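Local coordinates for protein lectin (Cicer arietinum, PDB 4HSD) that binds metal ions at the centre of a four-bladed hemopexin-type beta propeller and probably recognises carbohydrate, at residues 64-69 with 118-123; 60-65 with 77-82; 13-18 with 178-183; 6-11 with 19-24; 136-141 with 154-159. All blocks are in the same frame, centred on the assembly; numbering follows the deposited sequence.

Contact 1. Residues 64-69 with 118-123; sequences IDCSFD and NGIDAA. With NA (sodium ion), chain C.
Cys66 holds SG trans to its backbone N (chi1 -175°), which carries the sulfur across to residues 118-123. There SG rests on the CG2 methyl of Ile120 at 3.4 Å and on Ala123 CB at 3.8 Å. Two residues further on, Phe68 tucks CG between backbone N and carbonyl carbon (chi1 60°), and its ring comes obliquely onto the same alanine methyl, CD2 to Ala123 CB 3.7 Å. The two segments belong to the innermost strands, 66-69 and 122-125, of successive blades of a four-bladed hemopexin-type propeller. Their touching parts run in broadly the same direction, 38° apart, but they do not pair as a sheet: Ser67 O and Ala123 O, both acceptors, face each other at 3.1 Å. Nearer the axis a similar meeting of carbonyls is put to use. Asp65 O and Asp121 O bind the sodium ion at 2.5 Å and 2.6 Å respectively, and Asn7 and Asp174 complete its shell. Asp121 and Ala122 both face Phe135 in a classic beta bulge. The two carboxylates are used within their own blades, that of Asp65 held by Glu80 and that of Asp121 accepting from Gly137 N through OD1.

Contact 2. Residues 60-65 with 77-82; sequences GTYGID and IFYENF. With NA (sodium ion), chain C.
Asp65 is gripped at two points by the end of strand 74-79 and the turn that follows it. Its CG sits between the backbone N and the carbonyl carbon (chi1 65°), which swings the carboxylate to Glu80. There OD2 takes the N-H of Glu80 at 2.9 Å in a nearly straight bond, met on the syn side and 21° out of the carboxylate plane. Asp65 N gives a more bent bond to Phe78 O at 3.1 Å, with the donor lying above the carbonyl plane. Ile64 crowds the same oxygen, its CG2 methyl 3.3 Å from Phe78 O. Beside this, Tyr62 lays its CB over one face of the Tyr79 ring, 3.8 Å from the centroid. The two rings are almost parallel, 7° apart, but slid so far that they barely overlap. Glu80 CG covers the opposite face of Tyr79. Two backbone features set these groups in place: the break at Gly63, which leaves helix 58-62 with positive phi, and a type II' turn from Tyr79 to Phe82, which presents the Glu80 N-H to the carboxylate. Phe59 of helix 58-62 packs against Ile64, Ile77 and Tyr79, while Phe78 reaches toward Cys66 and Phe68 of strand 66-69 and Cys83 of strand 82-87.

Contact 3. Residues 13-18 with 178-183; sequences SRNNEA and ASHKTN
His180 turns one face of its imidazole to the Asn15-Asn16 peptide, whose plane is steeply inclined to the ring, and this approach of a peptide to a ring face makes up most of the contact. Asn16 N sits over the centre of the ring, 3.3 Å above its plane. Asn15 C covers the same face nearer the rim, and Asn15 CA is 3.7 Å from His180 CD2. The bond from CA to CB of His180 already points at residues 13-18, and CG, roughly opposite the carbonyl carbon (chi1 -86°), turns the ring face to the peptide. At the ring edge, near its plane, Glu17 O approaches CE1 at 3.3 Å.

The side-chain contacts are lighter. Asn16 OD1 comes within 4.1 Å of His180 CB, its amide turned 56° from the imidazole plane, and Lys181 CE passes the same oxygen at 4.4 Å.

The polar atoms of the ring find their partners nearby: ND1 is hydrogen-bonded with Tyr31 OH, and NE2 makes a weak bond to Ser12 O. Within residues 13-18, a type II turn from Arg14 to Glu17, closed by Glu17 N to Arg14 O at 3.0 Å, presents its central peptide to the ring.

This is where the first and last blades of the propeller meet at the surface, completing the circle. The turn leads into strand 17-22, with Asn16 and Glu17 also touching strand 25-30, and the histidine loop joins strand 175-178 to strand 184-189.

Contact 4. Residues 6-11 with 19-24; sequences INAAFR and YLFIND. With NA (sodium ion), chain C.
Phe21 O accepts twice from residues 6-11: Asn7 N comes at 2.8 Å, almost in line with the carbonyl, and Ala8 N adds a weak, longer bond at 3.4 Å. Asn7 and Ala8 therefore share one partner, a classic beta bulge. The return bond from Phe21 N to Ala8 O is short, 2.7 Å. Further along, Tyr19 N reaches Phe10 O in a straight but weak bond of 3.5 Å, and in the intervening non-hydrogen-bonded pair, Ala9 with Leu20, Ala9 CA makes a bent CA-H...O contact with Tyr19 O.

The strands form an antiparallel hairpin, the inner pair of the first blade of the propeller, and the bulge lies where the inner strand meets the central channel. Here Asn7 CG, roughly anti to the backbone N (chi1 -150°), lets OD1 join its own O on the sodium ion, O at 2.7 Å and OD1 at 2.6 Å, alongside the carbonyls of Asp65, Asp121 and Asp174. The amide is held at both ends: ND2 donates to a water, and that water donates on to Asn23 O.

On one face of the hairpin Phe10, Tyr19 and Phe21 cluster. Tyr19 CB lies over a face of the Phe10 ring, while Phe10 CE1 comes to the edge of Phe21; the Phe10 plane is turned 42° from Tyr19 and 44° from Phe21. Ala8 O also lies in the plane of the Phe21 ring, at its edge. On the other face the Leu20 CD2 methyl covers Ala9 CB, and Ala9 continues onto Ser175 and Phe177 of the last blade.

Contact 5. Residues 136-141 with 154-159; sequences KGDKYA and IKSISD
Gly137 comes near the second segment through its carbonyl, O to Ile157 CD1 4.1 Å, within the type II' turn from Lys136 to Lys139. Asp138 O then takes the N-H of Ile157 at 2.9 Å in a nearly straight bond, meeting the first residue of helix 157-160; Ser156, at the N-cap position, makes no capping bond with its own side chain. Lys139 bends at chi2 (-61°), which folds the chain back over Ser156 and brings NZ to its OG, a hydrogen bond of 2.6 Å. The CB of the same lysine meets Ile154 CG2 at 3.7 Å. This is the hairpin of strands 139-144 and 149-156, the outer half of a blade in a predicted hemopexin repeat. Its backbone pairing centres on Tyr140, whose N donates to Lys155 O at 2.8 Å, while the reverse bond, Lys155 N to Tyr140 O, is weak at 3.4 Å. The Tyr140 and Lys155 side chains run alongside each other in the same direction, with OH 3.4 Å from Lys155 CE, and Ser156 O approaches the edge of the tyrosine ring. The Ala141 methyl rests against Ile154 CG1.

How the contacts relate
From the N terminus, contact 4 closes first, a short hairpin loop within the opening blade. Contact 3 starts in the same hairpin, crosses contact 4 along the chain, and spans some 160 residues to join the first blade to the last; contacts 1, 2 and 5 all fall within that span. Contacts 1 and 2 share Ile64 and Asp65: contact 2 makes a local loop in the second blade, while contact 1 reaches on to the third. Contact 5 follows in series, closing the outer hairpin of the third blade. Contacts 1, 2 and 4 converge on the sodium ion, whereas contacts 3 and 5 do not touch the ion, and their centres are about 24 Å apart.

Contact 1. Residues 64-69 with 118-123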
# COMPACT_ATOMS: atom_id res chain seq x y z
N ILE A 64 -2.74 -6.72 8.05
CA ILE A 64 -3.23 -5.51 7.42
C ILE A 64 -3.36 -5.72 5.89
O ILE A 64 -2.39 -6.06 5.20
CB ILE A 64 -2.31 -4.35 7.78
CG1 ILE A 64 -2.47 -4.00 9.27
CG2 ILE A 64 -2.65 -3.15 6.96
CD1 ILE A 64 -1.66 -4.86 10.21
N ASP A 65 -4.57 -5.55 5.37
CA ASP A 65 -4.78 -5.83 3.95
C ASP A 65 -4.60 -4.64 2.97
O ASP A 65 -4.68 -4.83 1.76
CB ASP A 65 -6.11 -6.56 3.73
CG ASP A 65 -7.31 -5.72 4.08
OD1 ASP A 65 -7.24 -4.49 3.91
OD2 ASP A 65 -8.35 -6.31 4.49
N CYS A 66 -4.40 -3.43 3.49
CA CYS A 66 -4.20 -2.24 2.67
C CYS A 66 -3.60 -1.14 3.56
O CYS A 66 -4.01 -0.98 4.73
CB CYS A 66 -5.54 -1.77 2.08
SG CYS A 66 -5.44 -0.37 0.91
N SER A 67 -2.64 -0.40 3.01
CA SER A 67 -2.06 0.75 3.70
C SER A 67 -1.47 1.80 2.76
O SER A 67 -1.22 1.52 1.59
CB SER A 67 -1.02 0.32 4.76
OG SER A 67 -0.04 -0.56 4.24
N PHE A 68 -1.28 3.02 3.25
CA PHE A 68 -0.62 4.06 2.46
C PHE A 68 0.07 5.14 3.31
O PHE A 68 -0.33 5.41 4.45
CB PHE A 68 -1.55 4.67 1.38
CG PHE A 68 -2.81 5.32 1.92
CD1 PHE A 68 -2.84 6.69 2.20
CD2 PHE A 68 -3.97 4.58 2.09
CE1 PHE A 68 -3.99 7.30 2.64
CE2 PHE A 68 -5.13 5.19 2.53
CZ PHE A 68 -5.14 6.56 2.80
N ASP A 69 1.13 5.70 2.75
CA ASP A 69 1.88 6.78 3.40
C ASP A 69 1.03 8.03 3.28
O ASP A 69 0.34 8.22 2.28
CB ASP A 69 3.22 6.98 2.67
CG ASP A 69 4.12 8.02 3.35
OD1 ASP A 69 4.47 7.84 4.55
OD2 ASP A 69 4.50 9.01 2.68
N ASN A 118 -16.61 -1.88 2.09
CA ASN A 118 -16.37 -3.10 2.86
C ASN A 118 -14.89 -3.54 2.81
O ASN A 118 -14.49 -4.51 3.47
CB ASN A 118 -17.31 -4.22 2.38
CG ASN A 118 -18.79 -3.88 2.61
OD1 ASN A 118 -19.62 -4.04 1.71
ND2 ASN A 118 -19.13 -3.40 3.80
N GLY A 119 -14.08 -2.80 2.05
CA GLY A 119 -12.67 -3.12 1.94
C GLY A 119 -11.94 -2.54 0.74
O GLY A 119 -12.51 -2.44 -0.36
N ILE A 120 -10.68 -2.16 0.96
CA ILE A 120 -9.83 -1.67 -0.12
C ILE A 120 -8.69 -2.68 -0.35
O ILE A 120 -8.14 -3.23 0.60
CB ILE A 120 -9.34 -0.24 0.25
CG1 ILE A 120 -10.57 0.70 0.39
CG2 ILE A 120 -8.33 0.30 -0.76
CD1 ILE A 120 -10.28 2.06 0.94
N ASP A 121 -8.38 -2.94 -1.61
CA ASP A 121 -7.34 -3.87 -1.98
C ASP A 121 -5.95 -3.36 -1.74
O ASP A 121 -5.22 -3.94 -1.01
CB ASP A 121 -7.49 -4.26 -3.45
CG ASP A 121 -8.68 -5.20 -3.74
OD1 ASP A 121 -9.02 -5.32 -4.91
OD2 ASP A 121 -9.25 -5.80 -2.84
N ALA A 122 -5.60 -2.25 -2.35
CA ALA A 122 -4.29 -1.63 -2.15
C ALA A 122 -4.36 -0.12 -2.38
O ALA A 122 -5.38 0.40 -2.85
CB ALA A 122 -3.23 -2.27 -3.06
N ALA A 123 -3.28 0.57 -2.05
CA ALA A 123 -3.21 2.02 -2.14
C ALA A 123 -1.77 2.55 -2.10
O ALA A 123 -0.92 1.96 -1.43
CB ALA A 123 -4.00 2.63 -1.00
NA NA C . -4.76 -6.36 -0.28

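Contact 2. Residues 60-65 with 77-82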
# COMPACT_ATOMS: atom_id res chain seq x y z
N GLY A 60 -3.75 -6.90 14.75
CA GLY A 60 -2.74 -7.75 15.38
C GLY A 60 -3.13 -9.20 15.17
O GLY A 60 -2.28 -10.09 14.97
N THR A 61 -4.45 -9.44 15.19
CA THR A 61 -5.02 -10.76 15.01
C THR A 61 -5.03 -11.20 13.56
O THR A 61 -4.92 -12.39 13.26
CB THR A 61 -6.49 -10.83 15.52
OG1 THR A 61 -6.56 -10.28 16.85
CG2 THR A 61 -6.97 -12.24 15.55
N TYR A 62 -5.17 -10.24 12.65
CA TYR A 62 -5.38 -10.61 11.26
C TYR A 62 -4.42 -10.02 10.25
O TYR A 62 -4.42 -10.41 9.08
CB TYR A 62 -6.83 -10.27 10.86
CG TYR A 62 -7.80 -11.22 11.51
CD1 TYR A 62 -7.78 -12.58 11.18
CD2 TYR A 62 -8.69 -10.80 12.49
CE1 TYR A 62 -8.63 -13.46 11.81
CE2 TYR A 62 -9.52 -11.69 13.12
CZ TYR A 62 -9.49 -13.01 12.78
OH TYR A 62 -10.32 -13.92 13.37
N GLY A 63 -3.60 -9.08 10.66
CA GLY A 63 -2.71 -8.47 9.70
C GLY A 63 -3.38 -7.27 9.07
O GLY A 63 -4.45 -6.84 9.50
N ILE A 64 -2.74 -6.72 8.05
CA ILE A 64 -3.23 -5.51 7.42
C ILE A 64 -3.36 -5.72 5.89
O ILE A 64 -2.39 -6.06 5.20
CB ILE A 64 -2.31 -4.35 7.78
CG1 ILE A 64 -2.47 -4.00 9.27
CG2 ILE A 64 -2.65 -3.15 6.96
CD1 ILE A 64 -1.66 -4.86 10.21
N ASP A 65 -4.57 -5.55 5.37
CA ASP A 65 -4.78 -5.83 3.95
C ASP A 65 -4.60 -4.64 2.97
O ASP A 65 -4.68 -4.83 1.76
CB ASP A 65 -6.11 -6.56 3.73
CG ASP A 65 -7.31 -5.72 4.08
OD1 ASP A 65 -7.24 -4.49 3.91
OD2 ASP A 65 -8.35 -6.31 4.49
N ILE A 77 -3.91 2.36 7.85
CA ILE A 77 -3.90 0.92 7.76
C ILE A 77 -5.34 0.43 7.83
O ILE A 77 -6.17 1.00 8.53
CB ILE A 77 -3.06 0.31 8.88
CG1 ILE A 77 -3.49 0.89 10.23
CG2 ILE A 77 -1.58 0.63 8.65
CD1 ILE A 77 -4.55 0.11 10.94
N PHE A 78 -5.60 -0.63 7.07
CA PHE A 78 -6.93 -1.20 6.92
C PHE A 78 -6.95 -2.72 7.12
O PHE A 78 -5.92 -3.39 7.07
CB PHE A 78 -7.40 -0.97 5.48
CG PHE A 78 -7.67 0.45 5.12
CD1 PHE A 78 -8.97 0.94 5.12
CD2 PHE A 78 -6.64 1.30 4.68
CE1 PHE A 78 -9.25 2.23 4.69
CE2 PHE A 78 -6.92 2.59 4.25
CZ PHE A 78 -8.24 3.06 4.27
N TYR A 79 -8.16 -3.23 7.27
CA TYR A 79 -8.47 -4.66 7.30
C TYR A 79 -9.99 -4.69 7.20
O TYR A 79 -10.68 -4.10 8.05
CB TYR A 79 -8.03 -5.38 8.57
CG TYR A 79 -8.47 -6.83 8.54
CD1 TYR A 79 -7.83 -7.73 7.72
CD2 TYR A 79 -9.56 -7.28 9.27
CE1 TYR A 79 -8.24 -9.04 7.63
CE2 TYR A 79 -10.00 -8.60 9.20
CZ TYR A 79 -9.32 -9.48 8.37
OH TYR A 79 -9.70 -10.80 8.30
N GLU A 80 -10.49 -5.33 6.14
CA GLU A 80 -11.90 -5.36 5.83
C GLU A 80 -12.50 -3.96 5.95
O GLU A 80 -11.89 -3.02 5.45
CB GLU A 80 -12.64 -6.39 6.68
CG GLU A 80 -12.45 -7.80 6.15
CD GLU A 80 -12.94 -8.89 7.11
OE1 GLU A 80 -13.91 -8.65 7.86
OE2 GLU A 80 -12.38 -9.99 7.09
N ASN A 81 -13.66 -3.81 6.58
CA ASN A 81 -14.29 -2.46 6.60
C ASN A 81 -13.77 -1.50 7.66
O ASN A 81 -14.31 -0.42 7.82
CB ASN A 81 -15.84 -2.52 6.65
CG ASN A 81 -16.39 -3.06 7.97
OD1 ASN A 81 -15.79 -2.89 9.01
ND2 ASN A 81 -17.55 -3.69 7.91
N PHE A 82 -12.73 -1.89 8.40
CA PHE A 82 -12.18 -1.01 9.42
C PHE A 82 -10.82 -0.49 8.98
O PHE A 82 -10.23 -1.01 8.03
CB PHE A 82 -12.07 -1.71 10.78
CG PHE A 82 -13.39 -2.23 11.30
CD1 PHE A 82 -13.69 -3.59 11.24
CD2 PHE A 82 -14.33 -1.36 11.84
CE1 PHE A 82 -14.91 -4.08 11.72
CE2 PHE A 82 -15.55 -1.85 12.31
CZ PHE A 82 -15.82 -3.22 12.26
NA NA C . -4.76 -6.36 -0.28

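Contact 3. Residues 13-18 with 178-183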
# COMPACT_ATOMS: atom_id res chain seq x y z
N SER A 13 9.23 6.91 5.77
CA SER A 13 9.75 8.27 5.73
C SER A 13 11.26 8.18 5.73
O SER A 13 11.95 9.18 5.54
CB SER A 13 9.23 9.08 6.93
OG SER A 13 9.84 8.70 8.15
N ARG A 14 11.79 6.98 5.93
CA ARG A 14 13.24 6.76 5.87
C ARG A 14 13.61 6.38 4.42
O ARG A 14 13.13 5.37 3.91
CB ARG A 14 13.65 5.64 6.83
CG ARG A 14 13.35 5.90 8.29
CD ARG A 14 14.34 6.86 8.90
NE ARG A 14 13.91 7.49 10.16
CZ ARG A 14 14.40 7.16 11.35
NH1 ARG A 14 15.31 6.18 11.45
NH2 ARG A 14 14.01 7.81 12.45
N ASN A 15 14.49 7.15 3.80
CA ASN A 15 14.80 7.01 2.38
C ASN A 15 15.05 5.55 1.88
O ASN A 15 15.80 4.79 2.49
CB ASN A 15 16.04 7.84 2.03
CG ASN A 15 15.91 9.29 2.35
OD1 ASN A 15 14.87 9.78 2.67
ND2 ASN A 15 17.02 9.99 2.22
N ASN A 16 14.42 5.21 0.76
CA ASN A 16 14.48 3.87 0.17
C ASN A 16 13.97 2.69 1.02
O ASN A 16 14.28 1.54 0.74
CB ASN A 16 15.89 3.55 -0.38
CG ASN A 16 16.37 4.59 -1.40
OD1 ASN A 16 15.65 4.94 -2.36
ND2 ASN A 16 17.61 5.10 -1.19
N GLU A 17 13.16 2.97 2.03
CA GLU A 17 12.63 1.90 2.87
C GLU A 17 11.10 1.74 2.71
O GLU A 17 10.40 2.69 2.35
CB GLU A 17 12.96 2.13 4.35
CG GLU A 17 14.42 2.27 4.67
CD GLU A 17 14.69 2.24 6.17
OE1 GLU A 17 13.97 1.51 6.88
OE2 GLU A 17 15.62 2.92 6.66
N ALA A 18 10.59 0.55 3.01
CA ALA A 18 9.17 0.26 2.86
C ALA A 18 8.78 -0.86 3.79
O ALA A 18 9.60 -1.74 4.09
CB ALA A 18 8.86 -0.16 1.44
N ALA A 178 4.25 3.66 -3.21
CA ALA A 178 4.95 4.64 -4.02
C ALA A 178 6.44 4.60 -3.75
O ALA A 178 6.86 4.39 -2.62
CB ALA A 178 4.40 6.04 -3.74
N SER A 179 7.23 4.81 -4.80
CA SER A 179 8.68 4.83 -4.69
C SER A 179 9.13 6.11 -4.03
O SER A 179 8.33 7.00 -3.82
CB SER A 179 9.31 4.72 -6.09
OG SER A 179 10.70 4.43 -6.02
N HIS A 180 10.42 6.21 -3.71
CA HIS A 180 10.96 7.42 -3.14
C HIS A 180 11.41 8.33 -4.29
O HIS A 180 11.78 9.49 -4.09
CB HIS A 180 12.13 7.09 -2.20
CG HIS A 180 11.71 6.76 -0.80
ND1 HIS A 180 11.08 5.57 -0.47
CD2 HIS A 180 11.80 7.47 0.35
CE1 HIS A 180 10.81 5.56 0.83
NE2 HIS A 180 11.24 6.70 1.35
N LYS A 181 11.38 7.79 -5.50
CA LYS A 181 11.74 8.56 -6.67
C LYS A 181 10.46 9.20 -7.21
O LYS A 181 9.35 8.69 -6.99
CB LYS A 181 12.40 7.66 -7.72
CG LYS A 181 13.48 6.71 -7.18
CD LYS A 181 14.89 7.34 -7.12
CE LYS A 181 15.89 6.34 -6.48
NZ LYS A 181 17.32 6.60 -6.78
N THR A 182 10.62 10.31 -7.92
CA THR A 182 9.48 11.06 -8.44
C THR A 182 8.56 10.24 -9.36
O THR A 182 9.01 9.42 -10.16
CB THR A 182 9.96 12.32 -9.19
OG1 THR A 182 10.88 13.05 -8.36
CG2 THR A 182 8.80 13.22 -9.51
N ASN A 183 7.26 10.46 -9.23
CA ASN A 183 6.28 9.82 -10.10
C ASN A 183 6.45 8.31 -10.30
O ASN A 183 6.17 7.81 -11.39
CB ASN A 183 6.26 10.52 -11.47
CG ASN A 183 6.38 12.06 -11.36
OD1 ASN A 183 5.91 12.68 -10.41
ND2 ASN A 183 7.02 12.67 -12.36

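Contact 4. Residues 6-11 with 19-24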
# COMPACT_ATOMS: atom_id res chain seq x y z
N ILE A 6 2.27 -10.44 -0.99
CA ILE A 6 2.13 -9.09 -0.45
C ILE A 6 0.69 -8.63 -0.42
O ILE A 6 -0.05 -8.74 -1.35
CB ILE A 6 3.01 -8.16 -1.19
CG1 ILE A 6 4.38 -8.77 -1.28
CG2 ILE A 6 3.17 -6.98 -0.46
CD1 ILE A 6 5.48 -8.66 -2.42
N ASN A 7 0.30 -8.12 0.71
CA ASN A 7 -1.09 -7.73 0.89
C ASN A 7 -1.28 -6.22 1.07
O ASN A 7 -2.34 -5.68 0.68
CB ASN A 7 -1.62 -8.45 2.12
CG ASN A 7 -3.09 -8.73 2.04
OD1 ASN A 7 -3.75 -8.42 1.03
ND2 ASN A 7 -3.62 -9.33 3.10
N ALA A 8 -0.25 -5.57 1.59
CA ALA A 8 -0.37 -4.16 1.90
C ALA A 8 1.01 -3.62 2.10
O ALA A 8 1.90 -4.31 2.64
CB ALA A 8 -1.18 -3.95 3.14
N ALA A 9 1.20 -2.39 1.63
CA ALA A 9 2.46 -1.69 1.79
C ALA A 9 2.17 -0.21 1.86
O ALA A 9 1.11 0.25 1.41
CB ALA A 9 3.41 -2.01 0.62
N PHE A 10 3.11 0.52 2.46
CA PHE A 10 3.08 1.97 2.50
C PHE A 10 4.55 2.38 2.54
O PHE A 10 5.38 1.68 3.13
CB PHE A 10 2.29 2.51 3.70
CG PHE A 10 2.92 2.24 5.05
CD1 PHE A 10 2.26 1.45 5.97
CD2 PHE A 10 4.16 2.78 5.40
CE1 PHE A 10 2.80 1.20 7.20
CE2 PHE A 10 4.73 2.52 6.65
CZ PHE A 10 4.04 1.73 7.55
N ARG A 11 4.88 3.50 1.89
CA ARG A 11 6.26 3.99 1.82
C ARG A 11 6.70 4.56 3.17
O ARG A 11 5.92 5.16 3.87
CB ARG A 11 6.36 5.06 0.72
CG ARG A 11 7.76 5.62 0.47
CD ARG A 11 7.74 6.66 -0.64
NE ARG A 11 6.75 7.71 -0.37
CZ ARG A 11 6.49 8.74 -1.16
NH1 ARG A 11 7.16 8.92 -2.29
NH2 ARG A 11 5.56 9.61 -0.80
N TYR A 19 7.52 -0.83 4.23
CA TYR A 19 6.98 -1.85 5.08
C TYR A 19 6.08 -2.68 4.24
O TYR A 19 5.28 -2.15 3.47
CB TYR A 19 6.21 -1.23 6.26
CG TYR A 19 7.14 -0.56 7.26
CD1 TYR A 19 7.73 -1.29 8.28
CD2 TYR A 19 7.44 0.79 7.17
CE1 TYR A 19 8.60 -0.69 9.17
CE2 TYR A 19 8.30 1.39 8.05
CZ TYR A 19 8.89 0.65 9.05
OH TYR A 19 9.80 1.25 9.92
N LEU A 20 6.19 -3.98 4.42
CA LEU A 20 5.43 -4.98 3.65
C LEU A 20 4.59 -5.87 4.56
O LEU A 20 5.08 -6.42 5.49
CB LEU A 20 6.35 -5.82 2.77
CG LEU A 20 7.11 -5.01 1.75
CD1 LEU A 20 7.93 -5.88 0.88
CD2 LEU A 20 6.14 -4.24 0.92
N PHE A 21 3.32 -5.97 4.26
CA PHE A 21 2.47 -6.77 5.11
C PHE A 21 2.01 -8.03 4.38
O PHE A 21 1.47 -7.98 3.26
CB PHE A 21 1.31 -5.90 5.62
CG PHE A 21 1.79 -4.71 6.43
CD1 PHE A 21 1.85 -4.78 7.83
CD2 PHE A 21 2.19 -3.54 5.81
CE1 PHE A 21 2.29 -3.71 8.59
CE2 PHE A 21 2.63 -2.44 6.57
CZ PHE A 21 2.65 -2.53 7.98
N ILE A 22 2.29 -9.15 5.00
CA ILE A 22 2.02 -10.45 4.47
C ILE A 22 1.25 -11.26 5.49
O ILE A 22 1.58 -11.20 6.62
CB ILE A 22 3.36 -11.09 4.02
CG1 ILE A 22 4.15 -10.13 3.15
CG2 ILE A 22 3.16 -12.35 3.32
CD1 ILE A 22 5.58 -10.75 3.14
N ASN A 23 0.20 -11.93 5.11
CA ASN A 23 -0.65 -12.63 6.07
C ASN A 23 -1.01 -11.69 7.24
O ASN A 23 -1.57 -10.68 7.03
CB ASN A 23 -0.12 -14.00 6.52
CG ASN A 23 -0.17 -15.03 5.47
OD1 ASN A 23 0.62 -15.90 5.46
ND2 ASN A 23 -1.11 -14.96 4.62
N ASP A 24 -0.65 -12.09 8.45
CA ASP A 24 -0.77 -11.35 9.71
C ASP A 24 0.64 -10.93 10.15
O ASP A 24 0.88 -10.67 11.33
CB ASP A 24 -1.38 -12.26 10.79
CG ASP A 24 -0.45 -13.46 11.15
OD1 ASP A 24 -0.65 -14.09 12.19
OD2 ASP A 24 0.47 -13.78 10.36
NA NA C . -4.76 -6.36 -0.28
O HOH W 1 -2.90 -9.12 5.48

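Contact 5. Residues 136-141 with 154-159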
# COMPACT_ATOMS: atom_id res chain seq x y z
N LYS A 136 -9.71 -1.19 -5.44
CA LYS A 136 -10.54 -2.29 -5.01
C LYS A 136 -11.09 -2.85 -6.31
O LYS A 136 -11.62 -2.11 -7.16
CB LYS A 136 -11.68 -1.79 -4.12
CG LYS A 136 -12.69 -2.86 -3.70
CD LYS A 136 -12.04 -4.06 -2.98
CE LYS A 136 -13.11 -4.90 -2.34
NZ LYS A 136 -13.95 -4.03 -1.49
N GLY A 137 -10.91 -4.16 -6.49
CA GLY A 137 -11.37 -4.80 -7.72
C GLY A 137 -10.69 -4.23 -8.94
O GLY A 137 -9.47 -4.33 -9.09
N ASP A 138 -11.49 -3.64 -9.82
CA ASP A 138 -10.98 -3.14 -11.10
C ASP A 138 -11.18 -1.62 -11.23
O ASP A 138 -10.86 -1.02 -12.26
CB ASP A 138 -11.61 -3.89 -12.28
CG ASP A 138 -13.06 -3.50 -12.50
OD1 ASP A 138 -13.50 -3.44 -13.68
OD2 ASP A 138 -13.78 -3.25 -11.52
N LYS A 139 -11.69 -1.01 -10.16
CA LYS A 139 -11.88 0.43 -10.09
C LYS A 139 -10.79 1.06 -9.24
O LYS A 139 -10.13 0.35 -8.47
CB LYS A 139 -13.24 0.74 -9.44
CG LYS A 139 -14.48 0.34 -10.23
CD LYS A 139 -14.56 1.07 -11.61
CE LYS A 139 -15.60 0.37 -12.52
NZ LYS A 139 -15.54 0.82 -13.95
N TYR A 140 -10.61 2.37 -9.37
CA TYR A 140 -9.70 3.12 -8.48
C TYR A 140 -10.28 4.48 -8.09
O TYR A 140 -11.09 5.05 -8.81
CB TYR A 140 -8.31 3.30 -9.09
CG TYR A 140 -8.10 4.48 -10.01
CD1 TYR A 140 -8.65 4.49 -11.28
CD2 TYR A 140 -7.30 5.56 -9.63
CE1 TYR A 140 -8.45 5.53 -12.15
CE2 TYR A 140 -7.07 6.63 -10.52
CZ TYR A 140 -7.66 6.60 -11.77
OH TYR A 140 -7.45 7.62 -12.67
N ALA A 141 -9.84 4.97 -6.94
CA ALA A 141 -10.27 6.24 -6.39
C ALA A 141 -9.09 7.17 -6.36
O ALA A 141 -7.92 6.74 -6.39
CB ALA A 141 -10.81 6.07 -4.98
N ILE A 154 -15.04 7.62 -9.28
CA ILE A 154 -14.30 6.34 -9.28
C ILE A 154 -14.42 5.59 -10.62
O ILE A 154 -15.49 5.14 -10.99
CB ILE A 154 -14.76 5.40 -8.12
CG1 ILE A 154 -14.62 6.11 -6.76
CG2 ILE A 154 -14.00 4.11 -8.15
CD1 ILE A 154 -15.38 5.46 -5.58
N LYS A 155 -13.31 5.49 -11.33
CA LYS A 155 -13.33 4.82 -12.63
C LYS A 155 -12.37 3.64 -12.65
O LYS A 155 -11.58 3.46 -11.71
CB LYS A 155 -13.00 5.82 -13.74
CG LYS A 155 -11.67 6.53 -13.58
CD LYS A 155 -11.56 7.70 -14.56
CE LYS A 155 -10.31 8.52 -14.32
NZ LYS A 155 -10.40 9.87 -14.95
N SER A 156 -12.46 2.84 -13.73
CA SER A 156 -11.60 1.66 -13.94
C SER A 156 -10.12 1.99 -13.99
O SER A 156 -9.72 3.06 -14.46
CB SER A 156 -11.98 0.92 -15.25
OG SER A 156 -13.31 0.40 -15.24
N ILE A 157 -9.31 1.05 -13.51
CA ILE A 157 -7.86 1.14 -13.56
C ILE A 157 -7.44 1.28 -15.03
O ILE A 157 -6.51 2.03 -15.38
CB ILE A 157 -7.24 -0.12 -12.92
CG1 ILE A 157 -7.45 -0.07 -11.39
CG2 ILE A 157 -5.77 -0.30 -13.33
CD1 ILE A 157 -7.17 -1.38 -10.67
N SER A 158 -8.18 0.57 -15.88
CA SER A 158 -8.01 0.66 -17.32
C SER A 158 -8.12 2.10 -17.83
O SER A 158 -7.39 2.50 -18.72
CB SER A 158 -9.05 -0.24 -18.03
OG SER A 158 -8.67 -1.62 -18.08
N ASP A 159 -9.02 2.89 -17.24
CA ASP A 159 -9.26 4.28 -17.66
C ASP A 159 -8.25 5.29 -17.17
O ASP A 159 -7.83 6.17 -17.92
CB ASP A 159 -10.64 4.76 -17.22
CG ASP A 159 -11.75 3.87 -17.72
OD1 ASP A 159 -12.81 3.87 -17.05
OD2 ASP A 159 -11.57 3.17 -18.77